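PDB 6ON6: NeuRonal IgCAM-5 from Caenorhabditis elegans, which probably acts as a neuronal cell-surface adhesion receptor of the immunoglobulin superfamily, pairing with another copy of itself through its first immunoglobulin domain. Local coordinates for residues 46-51 with 56-61; 61-66 with 85-90; 78-83 with 105-110. All coordinates share one frame; numbering follows the deposited sequence.

How the interactions relate
Read from the N terminus, the three contacts show how an immunoglobulin sandwich is closed in steps. Interaction 1 closes first: residues 46-51 meet 56-61 across the tight C'-C'' turn, at the edge of the sheet that also holds strands 38-42, 89-95 and 101-110. The chain then passes to the other sheet, and interaction 2 joins the start of strand 63-69 to the bend before strand 89-95. Interaction 3 opens inside that loop but ends beyond it, on strand 101-110, so the two cross, each binding one sheet to the other. Packing of Leu50 against Tyr63 connects interaction 1 with this pair.

Interaction 1. Residues 46-51 with 56-61; sequences PPRLLS and VFRRRN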
# COMPACT_ATOMS: atom_id res chain seq x y z
N PRO A 46 2.51 -2.94 10.53
CA PRO A 46 2.04 -3.20 9.16
C PRO A 46 2.71 -2.27 8.13
O PRO A 46 3.27 -1.23 8.51
CB PRO A 46 0.55 -2.91 9.24
CG PRO A 46 0.42 -1.91 10.38
CD PRO A 46 1.48 -2.28 11.36
N PRO A 47 2.66 -2.64 6.85
CA PRO A 47 3.24 -1.77 5.82
C PRO A 47 2.48 -0.47 5.76
O PRO A 47 1.40 -0.31 6.35
CB PRO A 47 3.07 -2.57 4.53
CG PRO A 47 2.01 -3.57 4.82
CD PRO A 47 2.01 -3.83 6.28
N ARG A 48 3.09 0.49 5.08
CA ARG A 48 2.50 1.82 4.97
C ARG A 48 2.43 2.17 3.50
O ARG A 48 3.46 2.19 2.81
CB ARG A 48 3.39 2.82 5.67
CG ARG A 48 3.43 2.61 7.17
CD ARG A 48 2.06 2.70 7.79
NE ARG A 48 2.16 2.69 9.24
CZ ARG A 48 2.42 3.77 9.98
NH1 ARG A 48 2.60 4.96 9.40
NH2 ARG A 48 2.50 3.67 11.30
N LEU A 49 1.23 2.44 3.01
CA LEU A 49 1.10 3.10 1.72
C LEU A 49 1.66 4.52 1.83
O LEU A 49 1.29 5.29 2.73
CB LEU A 49 -0.36 3.12 1.28
CG LEU A 49 -0.64 3.80 -0.06
CD1 LEU A 49 0.01 3.03 -1.22
CD2 LEU A 49 -2.16 3.93 -0.30
N LEU A 50 2.57 4.86 0.90
CA LEU A 50 3.17 6.19 0.88
C LEU A 50 2.60 7.07 -0.21
O LEU A 50 2.44 8.28 0.01
CB LEU A 50 4.69 6.10 0.72
CG LEU A 50 5.40 5.23 1.74
CD1 LEU A 50 6.89 5.17 1.45
CD2 LEU A 50 5.18 5.78 3.14
N SER A 51 2.23 6.51 -1.37
CA SER A 51 1.62 7.30 -2.43
C SER A 51 0.86 6.36 -3.34
O SER A 51 1.17 5.18 -3.41
CB SER A 51 2.65 8.07 -3.26
OG SER A 51 3.52 7.17 -3.95
N VAL A 56 0.62 11.82 -2.73
CA VAL A 56 1.04 11.22 -1.46
C VAL A 56 -0.20 10.85 -0.64
O VAL A 56 -1.21 11.57 -0.62
CB VAL A 56 1.99 12.19 -0.75
CG1 VAL A 56 2.34 11.72 0.60
CG2 VAL A 56 3.24 12.34 -1.53
N PHE A 57 -0.11 9.73 0.07
CA PHE A 57 -1.23 9.28 0.89
C PHE A 57 -1.49 10.24 2.04
O PHE A 57 -2.64 10.63 2.30
CB PHE A 57 -0.91 7.87 1.40
CG PHE A 57 -2.06 7.14 2.04
CD1 PHE A 57 -3.30 7.04 1.40
CD2 PHE A 57 -1.86 6.44 3.21
CE1 PHE A 57 -4.34 6.29 1.96
CE2 PHE A 57 -2.91 5.69 3.80
CZ PHE A 57 -4.14 5.61 3.16
N ARG A 58 -0.44 10.65 2.73
CA ARG A 58 -0.55 11.48 3.92
C ARG A 58 0.83 12.06 4.18
O ARG A 58 1.81 11.67 3.54
CB ARG A 58 -0.97 10.63 5.10
CG ARG A 58 -0.14 9.36 5.20
CD ARG A 58 -0.71 8.37 6.19
NE ARG A 58 -0.69 8.91 7.54
CZ ARG A 58 0.34 8.81 8.37
NH1 ARG A 58 0.23 9.34 9.57
NH2 ARG A 58 1.44 8.14 8.02
N ARG A 59 0.90 12.96 5.17
CA ARG A 59 2.14 13.61 5.62
C ARG A 59 2.89 14.24 4.44
O ARG A 59 4.03 13.90 4.13
CB ARG A 59 3.06 12.66 6.40
CG ARG A 59 2.45 12.08 7.64
CD ARG A 59 3.46 11.18 8.35
NE ARG A 59 4.60 11.92 8.90
CZ ARG A 59 5.73 11.38 9.36
NH1 ARG A 59 5.92 10.07 9.32
NH2 ARG A 59 6.68 12.17 9.88
N ARG A 60 2.23 15.26 3.86
CA ARG A 60 2.78 15.99 2.72
C ARG A 60 4.06 16.75 3.07
O ARG A 60 4.84 17.08 2.16
CB ARG A 60 1.71 16.98 2.23
CG ARG A 60 1.14 16.68 0.86
N ASN A 61 4.29 17.06 4.35
CA ASN A 61 5.56 17.68 4.74
C ASN A 61 6.68 16.67 4.94
O ASN A 61 7.84 17.07 5.10
CB ASN A 61 5.39 18.52 6.01
CG ASN A 61 4.49 19.71 5.79
OD1 ASN A 61 4.49 20.31 4.71
ND2 ASN A 61 3.71 20.07 6.81
O HOH W 1 2.32 9.25 2.59
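The Phe57 ring receives Leu49 CD2 over one face, 3.7 Å above the plane and displaced toward the rim, in a CH-pi contact made by crossing the two side chains at about a right angle. The other flat groups are guanidiniums: Arg58 carries Arg59 CG over one face, and its plane is turned 76° from that of Arg48, the two approaching at NH2 of Arg58 and NH1 of Arg48, 3.7 Å apart. These groups sit on the C'-C'' edge of an immunoglobulin sandwich, where a short turn sends the chain back antiparallel and pairs Ser51 with Val56 at a non-hydrogen-bonded position. On its other side, strand 48-51 carries a classic beta bulge, with Leu50 and Ser51 both opposite Phe40.

Phe57 is placed by its first torsion, which sets CG anti to the backbone N (chi1 -169°) and brings CD2 to 3.4 Å from Leu49 O. Phe52 of the second subunit packs on both Phe57 and Leu49, so the pair belongs to the homodimer interface. Cutting Phe57 back to an alanine would probably leave Leu49 CD2 without the ring face it rests on and open a gap against that neighbouring phenylalanine. Arg58 NE is hydrogen-bonded to Thr97 O of the second subunit, which probably helps to hold the guanidinium beside Arg48 despite the like charges.

Beside the ring, the backbone makes its own join. Phe57 N donates to Leu50 O at 2.9 Å, nearly straight at 176° although the donor stands above the carbonyl plane. Leu50 O accepts a second bond, from a water at 2.8 Å, and that water donates its other hydrogen to Arg58 O at 2.6 Å.

Interaction 2. Residues 61-66 with 85-90; sequences NKYELK and ESDRGN. With NAG (2-acetamido-2-deoxy-beta-D-glucopyranose), chain C.
Lys62 reaches across the gap between the two sheets to Asp87, whose side chain comes to meet it from the opposite direction. From CB the lysine chain leaves with CG anti to the backbone N (chi1 177°). CG lies 3.6 Å above one face of the Tyr63 ring, toward its rim; the chain bends about the CB-CG bond and runs extended from CG to NZ. CE comes about equally near both carboxylate oxygens, 3.4 Å from Asp87 OD1. At the tip, NZ forms the salt bridge with Asp87 OD2 at 2.8 Å, meeting it on the syn side and only 19° out of the carboxylate plane, and it also donates to Lys81 O.

Each aspartate oxygen has further company. OD2 accepts from the backbone N of Gln84, while Asp87 OD1 takes a hydrogen bond at 2.7 Å from a water that lies in plane at the edge of the Tyr63 ring, 2.6 Å from Tyr63 OH. Just behind, Tyr91 OH bonds to Asp87 O, the tyrosine corner of the immunoglobulin fold, in the Asp-x-Gly-x-Tyr-x-Cys sequence leading into strand F (89-95). Gly89 holds backbone angles that would jam a side chain against the preceding carbonyl. One residue on, Asn90 ND2 is bonded at 1.4 Å to C1 of the N-linked sugar.

A basic residue just ahead of strand D (63-69) joined to this aspartate is a familiar link in immunoglobulin variable-type domains. With both partners buried, the lysine ammonium and the donors around the carboxylate probably keep Asp87 ionised and hold its plane fixed between the sheets.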
# COMPACT_ATOMS: atom_id res chain seq x y z
N ASN A 61 4.29 17.06 4.35
CA ASN A 61 5.56 17.68 4.74
C ASN A 61 6.68 16.67 4.94
O ASN A 61 7.84 17.07 5.10
CB ASN A 61 5.39 18.52 6.01
CG ASN A 61 4.49 19.71 5.79
OD1 ASN A 61 4.49 20.31 4.71
ND2 ASN A 61 3.71 20.07 6.81
N LYS A 62 6.36 15.37 4.96
CA LYS A 62 7.35 14.31 5.17
C LYS A 62 7.75 13.59 3.87
O LYS A 62 8.92 13.28 3.66
CB LYS A 62 6.77 13.28 6.12
CG LYS A 62 7.69 12.07 6.36
CD LYS A 62 9.01 12.50 7.04
CE LYS A 62 9.88 11.25 7.36
NZ LYS A 62 11.11 11.59 8.16
N TYR A 63 6.78 13.30 3.03
CA TYR A 63 6.98 12.58 1.78
C TYR A 63 6.53 13.52 0.70
O TYR A 63 5.49 14.20 0.83
CB TYR A 63 6.06 11.41 1.74
CG TYR A 63 6.34 10.43 2.81
CD1 TYR A 63 7.49 9.66 2.78
CD2 TYR A 63 5.47 10.28 3.86
CE1 TYR A 63 7.76 8.77 3.79
CE2 TYR A 63 5.71 9.39 4.85
CZ TYR A 63 6.85 8.63 4.81
OH TYR A 63 7.08 7.75 5.83
N GLU A 64 7.31 13.57 -0.36
CA GLU A 64 6.94 14.32 -1.52
C GLU A 64 6.96 13.36 -2.68
O GLU A 64 7.77 12.43 -2.73
CB GLU A 64 7.88 15.51 -1.76
CG GLU A 64 7.99 16.46 -0.59
CD GLU A 64 8.82 17.69 -0.90
OE1 GLU A 64 9.42 17.72 -2.00
OE2 GLU A 64 8.85 18.63 -0.07
N LEU A 65 6.06 13.58 -3.60
CA LEU A 65 6.03 12.77 -4.80
C LEU A 65 6.03 13.71 -5.99
O LEU A 65 5.22 14.64 -6.04
CB LEU A 65 4.79 11.88 -4.86
CG LEU A 65 4.66 11.07 -6.14
CD1 LEU A 65 5.70 9.98 -6.16
CD2 LEU A 65 3.27 10.51 -6.17
N LYS A 66 6.95 13.47 -6.91
CA LYS A 66 6.96 14.15 -8.19
C LYS A 66 6.60 13.11 -9.22
O LYS A 66 7.47 12.34 -9.66
CB LYS A 66 8.32 14.79 -8.48
CG LYS A 66 8.55 15.97 -7.55
CD LYS A 66 9.80 16.74 -7.89
CE LYS A 66 11.06 15.90 -7.65
NZ LYS A 66 11.42 15.88 -6.19
N GLU A 85 15.63 7.54 12.25
CA GLU A 85 15.73 6.10 12.49
C GLU A 85 14.48 5.35 12.06
O GLU A 85 14.57 4.28 11.44
CB GLU A 85 15.96 5.86 13.97
CG GLU A 85 17.32 6.28 14.46
CD GLU A 85 17.59 5.72 15.86
OE1 GLU A 85 17.27 6.40 16.88
OE2 GLU A 85 18.08 4.58 15.93
N SER A 86 13.30 5.90 12.31
CA SER A 86 12.07 5.21 11.96
C SER A 86 11.88 5.09 10.45
O SER A 86 11.05 4.28 10.02
CB SER A 86 10.85 5.91 12.57
OG SER A 86 10.90 7.27 12.27
N ASP A 87 12.62 5.86 9.64
CA ASP A 87 12.55 5.72 8.19
C ASP A 87 13.40 4.59 7.64
O ASP A 87 13.28 4.30 6.43
CB ASP A 87 12.97 7.03 7.54
CG ASP A 87 12.05 8.18 7.93
OD1 ASP A 87 10.83 7.99 7.84
OD2 ASP A 87 12.55 9.24 8.31
N ARG A 88 14.26 3.95 8.44
CA ARG A 88 15.02 2.79 7.96
C ARG A 88 14.07 1.75 7.39
O ARG A 88 13.02 1.47 7.97
CB ARG A 88 15.71 2.09 9.12
CG ARG A 88 16.90 2.76 9.69
CD ARG A 88 17.47 1.92 10.83
NE ARG A 88 18.65 2.60 11.35
CZ ARG A 88 18.78 3.09 12.58
NH1 ARG A 88 17.82 2.92 13.48
NH2 ARG A 88 19.90 3.72 12.90
N GLY A 89 14.49 1.11 6.28
CA GLY A 89 13.77 -0.05 5.80
C GLY A 89 13.68 -0.07 4.30
O GLY A 89 14.42 0.62 3.61
N ASN A 90 12.71 -0.83 3.82
CA ASN A 90 12.64 -1.15 2.40
C ASN A 90 11.47 -0.44 1.75
O ASN A 90 10.34 -0.51 2.24
CB ASN A 90 12.49 -2.65 2.19
CG ASN A 90 13.79 -3.36 2.29
OD1 ASN A 90 14.76 -3.01 1.62
ND2 ASN A 90 13.85 -4.38 3.14
C1 NAG C . 15.09 -5.10 3.23
C2 NAG C . 15.43 -5.46 4.68
C3 NAG C . 16.67 -6.35 4.75
C4 NAG C . 16.56 -7.54 3.80
C5 NAG C . 16.20 -7.06 2.40
C6 NAG C . 15.95 -8.19 1.43
C7 NAG C . 15.05 -4.02 6.63
C8 NAG C . 14.15 -5.10 7.14
N2 NAG C . 15.64 -4.25 5.45
O3 NAG C . 16.82 -6.83 6.08
O4 NAG C . 17.79 -8.24 3.76
O5 NAG C . 14.99 -6.29 2.46
O6 NAG C . 15.90 -7.72 0.08
O7 NAG C . 15.24 -2.98 7.26
O HOH W 2 9.35 6.60 6.07

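Interaction 3. Residues 78-83 with 105-110; sequences LTIKNV and GELDVK. With NAG (2-acetamido-2-deoxy-beta-D-glucopyranose), chain C.
Val83 and Val109 meet methyl against methyl, with Val83 CG1 only 3.5 Å from Val109 CG2, tighter than carbons usually pack. The two side chains slide past each other in opposite directions, and CG1 of Val83 also lies 3.9 Å from Val109 CG1. The other methyl of Val83 reaches tip to tip toward Leu107, CG2 to CD2 at 4.1 Å, and Ile80 CD1 approaches that same leucine methyl more loosely at 4.4 Å. This is the hydrophobic core of an immunoglobulin beta sandwich at the end where strand E (75-80) runs out and strand G (101-110) passes on the opposite sheet. No hydrogen bond joins the two segments, which meet through apolar side chains.

With CG anti to the backbone N (chi1 176°), the Leu107 side chain extends toward Val83 and Ile80, and CD2 touches both. Around this first shell, Val24 and Phe26 of strand B (24-31) and Tyr91 of strand F (89-95) pack on Leu107, while Ala18 touches Val83 and Leu20 touches Val109. Backbone bonds fix the frame: Leu107 pairs with Gly89, and Val83 with Gly21. Arg88 NH2 holds Val109 O.

Between Leu107 and Val109, Asp108 points away from residues 78-83. Lys110 NZ bridges to Asp108 OD2 at 2.7 Å, coming from above the carboxylate plane. Earlier in the strand, Glu106 extends to the N-linked sugar of Asn90, whose acetamido N2 donates to Glu106 OE2 at 2.9 Å with an angle of 148° at the hydrogen.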
# COMPACT_ATOMS: atom_id res chain seq x y z
N LEU A 78 10.03 9.68 -5.23
CA LEU A 78 9.53 9.79 -3.87
C LEU A 78 10.66 10.34 -3.00
O LEU A 78 11.74 9.75 -2.92
CB LEU A 78 9.16 8.41 -3.35
CG LEU A 78 8.68 8.47 -1.91
CD1 LEU A 78 7.28 9.07 -1.87
CD2 LEU A 78 8.71 7.07 -1.40
N THR A 79 10.43 11.48 -2.36
CA THR A 79 11.40 12.04 -1.43
C THR A 79 10.97 11.74 -0.01
O THR A 79 9.80 11.94 0.34
CB THR A 79 11.51 13.55 -1.61
OG1 THR A 79 11.94 13.83 -2.94
CG2 THR A 79 12.46 14.16 -0.61
N ILE A 80 11.90 11.21 0.78
CA ILE A 80 11.73 11.12 2.24
C ILE A 80 12.51 12.27 2.83
O ILE A 80 13.74 12.32 2.76
CB ILE A 80 12.23 9.79 2.79
CG1 ILE A 80 11.53 8.65 2.05
CG2 ILE A 80 11.89 9.66 4.28
CD1 ILE A 80 12.44 7.68 1.55
N LYS A 81 11.80 13.23 3.39
CA LYS A 81 12.45 14.39 3.98
C LYS A 81 12.88 14.08 5.40
O LYS A 81 12.20 13.33 6.12
CB LYS A 81 11.46 15.56 4.01
CG LYS A 81 10.95 16.01 2.61
CD LYS A 81 12.01 16.79 1.89
CE LYS A 81 12.09 18.19 2.53
NZ LYS A 81 13.13 19.09 1.93
N ASN A 82 13.96 14.73 5.84
CA ASN A 82 14.29 14.76 7.27
C ASN A 82 14.39 13.35 7.85
O ASN A 82 13.72 12.97 8.79
CB ASN A 82 13.28 15.60 8.07
CG ASN A 82 13.66 15.76 9.51
OD1 ASN A 82 14.84 15.76 9.86
ND2 ASN A 82 12.64 15.84 10.36
N VAL A 83 15.26 12.54 7.24
CA VAL A 83 15.30 11.12 7.56
C VAL A 83 15.59 10.89 9.05
O VAL A 83 16.43 11.57 9.64
CB VAL A 83 16.34 10.44 6.65
CG1 VAL A 83 16.74 9.12 7.22
CG2 VAL A 83 15.77 10.30 5.23
N GLY A 105 14.20 -0.84 -2.86
CA GLY A 105 15.51 -0.45 -2.40
C GLY A 105 15.48 -0.19 -0.90
O GLY A 105 14.42 0.06 -0.32
N GLU A 106 16.64 -0.28 -0.28
CA GLU A 106 16.77 -0.11 1.17
C GLU A 106 17.27 1.28 1.52
O GLU A 106 18.15 1.83 0.83
CB GLU A 106 17.76 -1.13 1.73
CG GLU A 106 17.69 -1.23 3.25
CD GLU A 106 18.18 -2.59 3.80
OE1 GLU A 106 18.67 -3.45 3.02
OE2 GLU A 106 18.06 -2.78 5.03
N LEU A 107 16.74 1.84 2.61
CA LEU A 107 17.30 3.04 3.21
C LEU A 107 17.99 2.63 4.50
O LEU A 107 17.34 2.10 5.41
CB LEU A 107 16.22 4.08 3.49
CG LEU A 107 16.67 5.36 4.21
CD1 LEU A 107 17.76 6.08 3.42
CD2 LEU A 107 15.52 6.30 4.43
N ASP A 108 19.28 2.88 4.58
CA ASP A 108 20.04 2.72 5.81
C ASP A 108 20.20 4.09 6.47
O ASP A 108 20.53 5.06 5.81
CB ASP A 108 21.41 2.16 5.44
CG ASP A 108 22.16 1.57 6.60
OD1 ASP A 108 21.60 1.51 7.71
OD2 ASP A 108 23.32 1.16 6.40
N VAL A 109 19.96 4.16 7.78
CA VAL A 109 20.06 5.43 8.49
C VAL A 109 21.20 5.36 9.49
O VAL A 109 21.22 4.48 10.36
CB VAL A 109 18.73 5.84 9.16
CG1 VAL A 109 18.89 7.18 9.89
CG2 VAL A 109 17.63 5.90 8.09
N LYS A 110 22.15 6.29 9.38
CA LYS A 110 23.29 6.38 10.29
C LYS A 110 23.04 7.44 11.35
O LYS A 110 22.55 8.54 11.04
CB LYS A 110 24.55 6.77 9.52
CG LYS A 110 24.99 5.77 8.47
CD LYS A 110 25.68 4.57 9.12
CE LYS A 110 25.86 3.47 8.10
NZ LYS A 110 24.56 3.26 7.45
C1 NAG C . 15.09 -5.10 3.23
C2 NAG C . 15.43 -5.46 4.68
C3 NAG C . 16.67 -6.35 4.75
C4 NAG C . 16.56 -7.54 3.80
C5 NAG C . 16.20 -7.06 2.40
C6 NAG C . 15.95 -8.19 1.43
C7 NAG C . 15.05 -4.02 6.63
C8 NAG C . 14.15 -5.10 7.14
N2 NAG C . 15.64 -4.25 5.45
O3 NAG C . 16.82 -6.83 6.08
O4 NAG C . 17.79 -8.24 3.76
O5 NAG C . 14.99 -6.29 2.46
O6 NAG C . 15.90 -7.72 0.08
O7 NAG C . 15.24 -2.98 7.26